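Local coordinates for protein angel homolog 2 (Homo sapiens, PDB 6RW0), which is a member of the CCR4 family of deadenylases with 2',3'-cyclic phosphatase activity and may bind the 3' untranslated regions of mRNA, at residues Glu257-Ile261 with Gly262-Gly266; Glu268-Ser271 with Arg272-Ile276. All coordinates share one frame; numbering follows the deposited sequence.

Contact 1: Glu257-Ile261 with Gly262-Gly266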
ATOM      1  N   GLU A 257      14.425 -12.338  16.223  1.00 22.58           N
ATOM      2  CA  GLU A 257      15.743 -12.686  16.741  1.00 26.05           C
ATOM      3  C   GLU A 257      16.668 -13.097  15.602  1.00 24.14           C
ATOM      4  O   GLU A 257      16.320 -13.950  14.782  1.00 23.92           O
ATOM      5  CB  GLU A 257      15.591 -13.840  17.735  1.00 31.90           C
ATOM      6  CG  GLU A 257      16.883 -14.299  18.384  1.00 39.39           C
ATOM      7  CD  GLU A 257      16.678 -15.460  19.350  1.00 49.35           C
ATOM      8  OE1 GLU A 257      15.713 -16.237  19.174  1.00 53.70           O
ATOM      9  OE2 GLU A 257      17.488 -15.595  20.290  1.00 53.91           O
ATOM     10  N   GLY A 258      17.849 -12.478  15.549  1.00 23.86           N
ATOM     11  CA  GLY A 258      18.846 -12.806  14.546  1.00 21.83           C
ATOM     12  C   GLY A 258      18.563 -12.323  13.142  1.00 20.58           C
ATOM     13  O   GLY A 258      19.294 -12.698  12.225  1.00 22.29           O
ATOM     14  N   LEU A 259      17.532 -11.521  12.934  1.00 17.90           N
ATOM     15  CA  LEU A 259      17.129 -11.163  11.577  1.00 17.00           C
ATOM     16  C   LEU A 259      17.933  -9.965  11.079  1.00 15.12           C
ATOM     17  O   LEU A 259      17.838  -8.883  11.673  1.00 16.73           O
ATOM     18  CB  LEU A 259      15.644 -10.841  11.560  1.00 19.08           C
ATOM     19  CG  LEU A 259      14.986 -10.418  10.255  1.00 19.86           C
ATOM     20  CD1 LEU A 259      15.195 -11.464   9.199  1.00 22.99           C
ATOM     21  CD2 LEU A 259      13.491 -10.183  10.497  1.00 19.95           C
ATOM     22  N   PRO A 260      18.719 -10.106  10.015  1.00 15.85           N
ATOM     23  CA  PRO A 260      19.437  -8.944   9.470  1.00 16.63           C
ATOM     24  C   PRO A 260      18.480  -7.899   8.919  1.00 14.96           C
ATOM     25  O   PRO A 260      17.401  -8.212   8.406  1.00 15.18           O
ATOM     26  CB  PRO A 260      20.295  -9.542   8.346  1.00 17.79           C
ATOM     27  CG  PRO A 260      20.392 -11.002   8.656  1.00 18.17           C
ATOM     28  CD  PRO A 260      19.085 -11.357   9.318  1.00 17.89           C
ATOM     29  N   ILE A 261      18.884  -6.630   9.026  1.00 14.84           N
ATOM     30  CA  ILE A 261      17.988  -5.546   8.617  1.00 14.43           C
ATOM     31  C   ILE A 261      17.607  -5.641   7.143  1.00 14.45           C
ATOM     32  O   ILE A 261      16.491  -5.265   6.757  1.00 14.91           O
ATOM     33  CB  ILE A 261      18.562  -4.158   8.983  1.00 14.92           C
ATOM     34  CG1 ILE A 261      19.945  -3.917   8.385  1.00 15.42           C
ATOM     35  CG2 ILE A 261      18.604  -3.990  10.506  1.00 15.02           C
ATOM     36  CD1 ILE A 261      20.403  -2.477   8.580  1.00 16.05           C
ATOM     37  N   GLY A 262      18.492  -6.144   6.301  1.00 14.41           N
ATOM     38  CA  GLY A 262      18.195  -6.236   4.893  1.00 15.50           C
ATOM     39  C   GLY A 262      17.377  -7.430   4.475  1.00 16.74           C
ATOM     40  O   GLY A 262      17.066  -7.555   3.287  1.00 22.14           O
ATOM     41  N   LYS A 263      17.047  -8.331   5.402  1.00 14.58           N
ATOM     42  CA  LYS A 263      16.238  -9.503   5.106  1.00 14.75           C
ATOM     43  C   LYS A 263      14.774  -9.293   5.446  1.00 15.26           C
ATOM     44  O   LYS A 263      13.942 -10.148   5.127  1.00 18.24           O
ATOM     45  CB  LYS A 263      16.781 -10.733   5.843  1.00 17.70           C
ATOM     46  CG  LYS A 263      18.236 -11.059   5.496  1.00 24.63           C
ATOM     47  CD  LYS A 263      18.460 -11.318   4.014  1.00 36.17           C
ATOM     48  CE  LYS A 263      18.038 -12.719   3.631  1.00 43.02           C
ATOM     49  NZ  LYS A 263      18.723 -13.747   4.458  1.00 48.26           N
ATOM     50  N   VAL A 264      14.439  -8.155   6.041  1.00 14.71           N
ATOM     51  CA  VAL A 264      13.079  -7.884   6.490  1.00 14.38           C
ATOM     52  C   VAL A 264      12.108  -7.872   5.319  1.00 14.88           C
ATOM     53  O   VAL A 264      11.008  -8.437   5.397  1.00 14.70           O
ATOM     54  CB  VAL A 264      13.055  -6.548   7.253  1.00 14.16           C
ATOM     55  CG1 VAL A 264      11.649  -6.036   7.447  1.00 15.94           C
ATOM     56  CG2 VAL A 264      13.765  -6.681   8.576  1.00 15.61           C
ATOM     57  N   SER A 265      12.478  -7.201   4.232  1.00 15.13           N
ATOM     58  CA  SER A 265      11.540  -6.950   3.145  1.00 14.38           C
ATOM     59  C   SER A 265      11.565  -8.012   2.060  1.00 16.22           C
ATOM     60  O   SER A 265      10.634  -8.067   1.247  1.00 15.73           O
ATOM     61  CB  SER A 265      11.872  -5.625   2.462  1.00 14.91           C
ATOM     62  OG  SER A 265      13.112  -5.751   1.775  1.00 14.68           O
ATOM     63  N   GLY A 266      12.632  -8.791   1.982  1.00 16.60           N
ATOM     64  CA  GLY A 266      12.757  -9.821   0.941  1.00 17.81           C
ATOM     65  C   GLY A 266      13.115  -9.225  -0.410  1.00 18.01           C
ATOM     66  O   GLY A 266      13.162  -9.951  -1.367  1.00 18.73           O
TER
HETATM   67  O   HOH W   1      14.790  -5.194   4.451  1.00 16.59           O
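The ring of Pro-260 lies beside the first part of the Lys-263 side chain, the two pointing the same way, with Pro-260 CG 3.8 Å from Lys-263 CG. Backbone and side chains work together here in a type I beta turn, Pro-260 to Lys-263, within the long loop joining strands 253-255 and 329-331 of this endonuclease/exonuclease/phosphatase domain. The turn is closed by the amide N of Lys-263, which donates to Pro-260 O at 3.0 Å. That bond is fairly straight at the hydrogen (160°), but the donor sits well above the carbonyl plane, 57° out of it. Beyond CG the lysine chain bends repeatedly and its end leaves the contact.

With CG opposite its backbone N (chi1 179°), Leu-259 carries its forked end to the turn's last residue, Lys-263, and to Val-264 just beyond. Leu-259 CD1 meets Lys-263 CB at 3.8 Å, whereas CD2 touches Val-264 CG2 at 4.0 Å, the leucine and valine side chains crossing at about a right angle. Helix 244-251 extends this apolar patch, Pro-244 meeting Leu-259 and Leu-245 meeting Val-264; Leu-207 of helix 203-220 also packs on the valine.

From Lys-263 to Ser-265 the backbone coils as in a helix but without its repeating bonds. A water intervenes, 2.9 Å from Ile-261 O and accepting from Ser-265 N at 3.1 Å.

Contact 2: Glu268-Ser271 with Arg272-Ile276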
ATOM      1  N   GLU A 268      15.614  -7.646  -3.350  1.00 21.26           N
ATOM      2  CA  GLU A 268      17.003  -7.995  -3.730  1.00 30.52           C
ATOM      3  C   GLU A 268      17.989  -7.144  -2.892  1.00 33.28           C
ATOM      4  O   GLU A 268      17.923  -5.928  -2.941  1.00 27.41           O
ATOM      5  CB  GLU A 268      17.191  -7.765  -5.227  1.00 39.67           C
ATOM      6  CG  GLU A 268      18.182  -8.704  -5.873  1.00 52.23           C
ATOM      7  CD  GLU A 268      18.391  -8.425  -7.350  1.00 59.32           C
ATOM      8  OE1 GLU A 268      17.429  -8.005  -8.003  1.00 61.59           O
ATOM      9  OE2 GLU A 268      19.516  -8.612  -7.834  1.00 61.42           O
ATOM     10  N   GLN A 269      18.890  -7.823  -2.203  1.00 34.75           N
ATOM     11  CA  GLN A 269      19.888  -7.301  -1.249  1.00 40.83           C
ATOM     12  C   GLN A 269      21.169  -8.142  -1.356  1.00 38.44           C
ATOM     13  O   GLN A 269      21.089  -9.220  -1.921  1.00 35.24           O
ATOM     14  CB  GLN A 269      19.222  -7.427   0.129  1.00 47.97           C
ATOM     15  CG  GLN A 269      18.940  -8.882   0.540  1.00 52.88           C
ATOM     16  CD  GLN A 269      17.928  -9.703  -0.239  1.00 58.72           C
ATOM     17  OE1 GLN A 269      18.176 -10.281  -1.307  1.00 63.56           O
ATOM     18  NE2 GLN A 269      16.808  -9.938   0.398  1.00 59.86           N
ATOM     19  N   SER A 270      22.310  -7.643  -0.879  1.00 34.02           N
ATOM     20  CA  SER A 270      23.586  -8.410  -0.827  1.00 33.66           C
ATOM     21  C   SER A 270      23.452  -9.607   0.125  1.00 34.78           C
ATOM     22  O   SER A 270      24.166 -10.571  -0.064  1.00 33.39           O
ATOM     23  CB  SER A 270      24.763  -7.553  -0.425  1.00 34.93           C
ATOM     24  OG  SER A 270      24.649  -7.135   0.924  1.00 38.12           O
ATOM     25  N   SER A 271      22.669  -9.475   1.197  1.00 37.57           N
ATOM     26  CA  SER A 271      22.491 -10.504   2.261  1.00 37.45           C
ATOM     27  C   SER A 271      23.859 -10.821   2.919  1.00 37.91           C
ATOM     28  O   SER A 271      24.065 -11.954   3.298  1.00 42.61           O
ATOM     29  CB  SER A 271      21.798 -11.742   1.731  1.00 44.46           C
ATOM     30  OG  SER A 271      20.873 -11.446   0.685  1.00 47.31           O
ATOM     31  N   ARG A 272      24.745  -9.828   3.071  1.00 27.21           N
ATOM     32  CA  ARG A 272      26.107  -9.903   3.666  1.00 21.42           C
ATOM     33  C   ARG A 272      26.431  -8.598   4.405  1.00 17.29           C
ATOM     34  O   ARG A 272      25.994  -7.594   3.937  1.00 19.08           O
ATOM     35  CB  ARG A 272      27.208  -9.915   2.600  1.00 30.93           C
ATOM     36  CG  ARG A 272      27.343 -11.169   1.762  1.00 34.72           C
ATOM     37  CD  ARG A 272      28.603 -11.084   0.907  1.00 32.43           C
ATOM     38  NE  ARG A 272      28.589 -10.026  -0.086  1.00 31.20           N
ATOM     39  CZ  ARG A 272      27.862 -10.037  -1.183  1.00 31.98           C
ATOM     40  NH1 ARG A 272      27.883  -9.016  -2.011  1.00 32.41           N
ATOM     41  NH2 ARG A 272      27.087 -11.071  -1.437  1.00 33.55           N
ATOM     42  N   GLY A 273      27.172  -8.653   5.511  1.00 16.39           N
ATOM     43  CA  GLY A 273      27.681  -7.486   6.262  1.00 15.78           C
ATOM     44  C   GLY A 273      26.606  -6.644   6.920  1.00 15.09           C
ATOM     45  O   GLY A 273      26.897  -5.543   7.287  1.00 14.39           O
ATOM     46  N   GLN A 274      25.419  -7.182   7.136  1.00 16.02           N
ATOM     47  CA  GLN A 274      24.306  -6.372   7.656  1.00 15.14           C
ATOM     48  C   GLN A 274      24.148  -6.532   9.158  1.00 13.83           C
ATOM     49  O   GLN A 274      24.312  -7.609   9.661  1.00 15.69           O
ATOM     50  CB  GLN A 274      23.005  -6.742   6.957  1.00 16.77           C
ATOM     51  CG  GLN A 274      22.987  -6.333   5.499  1.00 17.65           C
ATOM     52  CD  GLN A 274      21.723  -6.793   4.827  1.00 20.27           C
ATOM     53  OE1 GLN A 274      20.919  -7.487   5.406  1.00 19.16           O
ATOM     54  NE2 GLN A 274      21.563  -6.409   3.582  1.00 24.81           N
ATOM     55  N   ARG A 275      23.802  -5.434   9.805  1.00 14.66           N
ATOM     56  CA  ARG A 275      23.482  -5.380  11.236  1.00 14.74           C
ATOM     57  C   ARG A 275      22.196  -6.176  11.478  1.00 16.44           C
ATOM     58  O   ARG A 275      21.356  -6.206  10.621  1.00 16.20           O
ATOM     59  CB  ARG A 275      23.325  -3.897  11.567  1.00 18.31           C
ATOM     60  CG  ARG A 275      22.844  -3.591  12.970  1.00 20.54           C
ATOM     61  CD  ARG A 275      22.950  -2.105  13.252  1.00 20.05           C
ATOM     62  NE  ARG A 275      22.265  -1.284  12.266  1.00 17.57           N
ATOM     63  CZ  ARG A 275      21.010  -0.888  12.368  1.00 17.22           C
ATOM     64  NH1 ARG A 275      20.273  -1.333  13.359  1.00 19.54           N
ATOM     65  NH2 ARG A 275      20.502  -0.049  11.492  1.00 18.44           N
ATOM     66  N   ILE A 276      22.104  -6.833  12.621  1.00 16.78           N
ATOM     67  CA  ILE A 276      20.921  -7.555  13.087  1.00 17.84           C
ATOM     68  C   ILE A 276      20.002  -6.573  13.802  1.00 18.05           C
ATOM     69  O   ILE A 276      20.475  -5.670  14.497  1.00 22.50           O
ATOM     70  CB  ILE A 276      21.351  -8.694  14.036  1.00 22.06           C
ATOM     71  CG1 ILE A 276      22.431  -9.570  13.392  1.00 24.52           C
ATOM     72  CG2 ILE A 276      20.137  -9.484  14.481  1.00 25.15           C
ATOM     73  CD1 ILE A 276      22.107 -10.107  12.042  1.00 26.14           C
TER
HETATM   74  O   HOH W   2      27.232  -6.296   1.180  1.00 19.64           O
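Ser-270 CB sits over one face of the Arg-272 guanidinium, 3.8 Å above its plane and displaced toward the rim, with NH1 the nearest atom of the group. This is a short-range side-chain contact within an irregular surface loop, part of the long connection between strands 253-255 and 329-331 of the endonuclease/exonuclease/phosphatase domain. Ser-271, in a left-handed backbone conformation, lies between the two, and the arginine chain, extended at chi2, bends at chi3 (-65°), which brings its flat end back beside Ser-270. The approach is packing rather than bonding, for although Arg-272 NH2 lies 3.3 Å from Ser-270 O, the angle is too poor for a hydrogen bond.

The hydroxyl of Ser-270 is turned between its own backbone N and carbonyl carbon (chi1 68°). There Ser-270 OG lies 2.7 Å from a water, and the same water donates a longer bond, 3.3 Å, to Arg-272 O, bridging side chain and backbone across the bend.

Gln-274 approaches with its chain extended beyond CG, so that the carboxamide reaches back toward the serines. Its NE2 comes only loosely near them, 4.1 Å from Ser-270 OG, while OE1 accepts a weak hydrogen bond from Gly-262 N. Several residues here also touch crystal neighbours, which may influence their conformations. Ser-271 OG adds a weak bond back to Gln-269 O at 3.4 Å.

Overall arrangement
Both contacts belong to one long loop, and their chemistry differs with their depth. Contact 1, partly buried, faces helices 203-220 and 244-251 and relies on apolar overlap plus a backbone bond; contact 2 lies at the surface, where a serine packs against a guanidinium and a water ties a side chain to the backbone; the water of contact 1 joins backbone atoms alone. Their centres are about 8 Å apart, and a probable hydrogen bond of 3.0 Å joins Ile-261 N to Arg-275 O. Helix 203-220 serves both, since its Asp-204 touches Ile-261 and forms a salt bridge with Arg-275. A bound potassium ion lies about 4 Å from the side chains of Ile-261 and Gln-274.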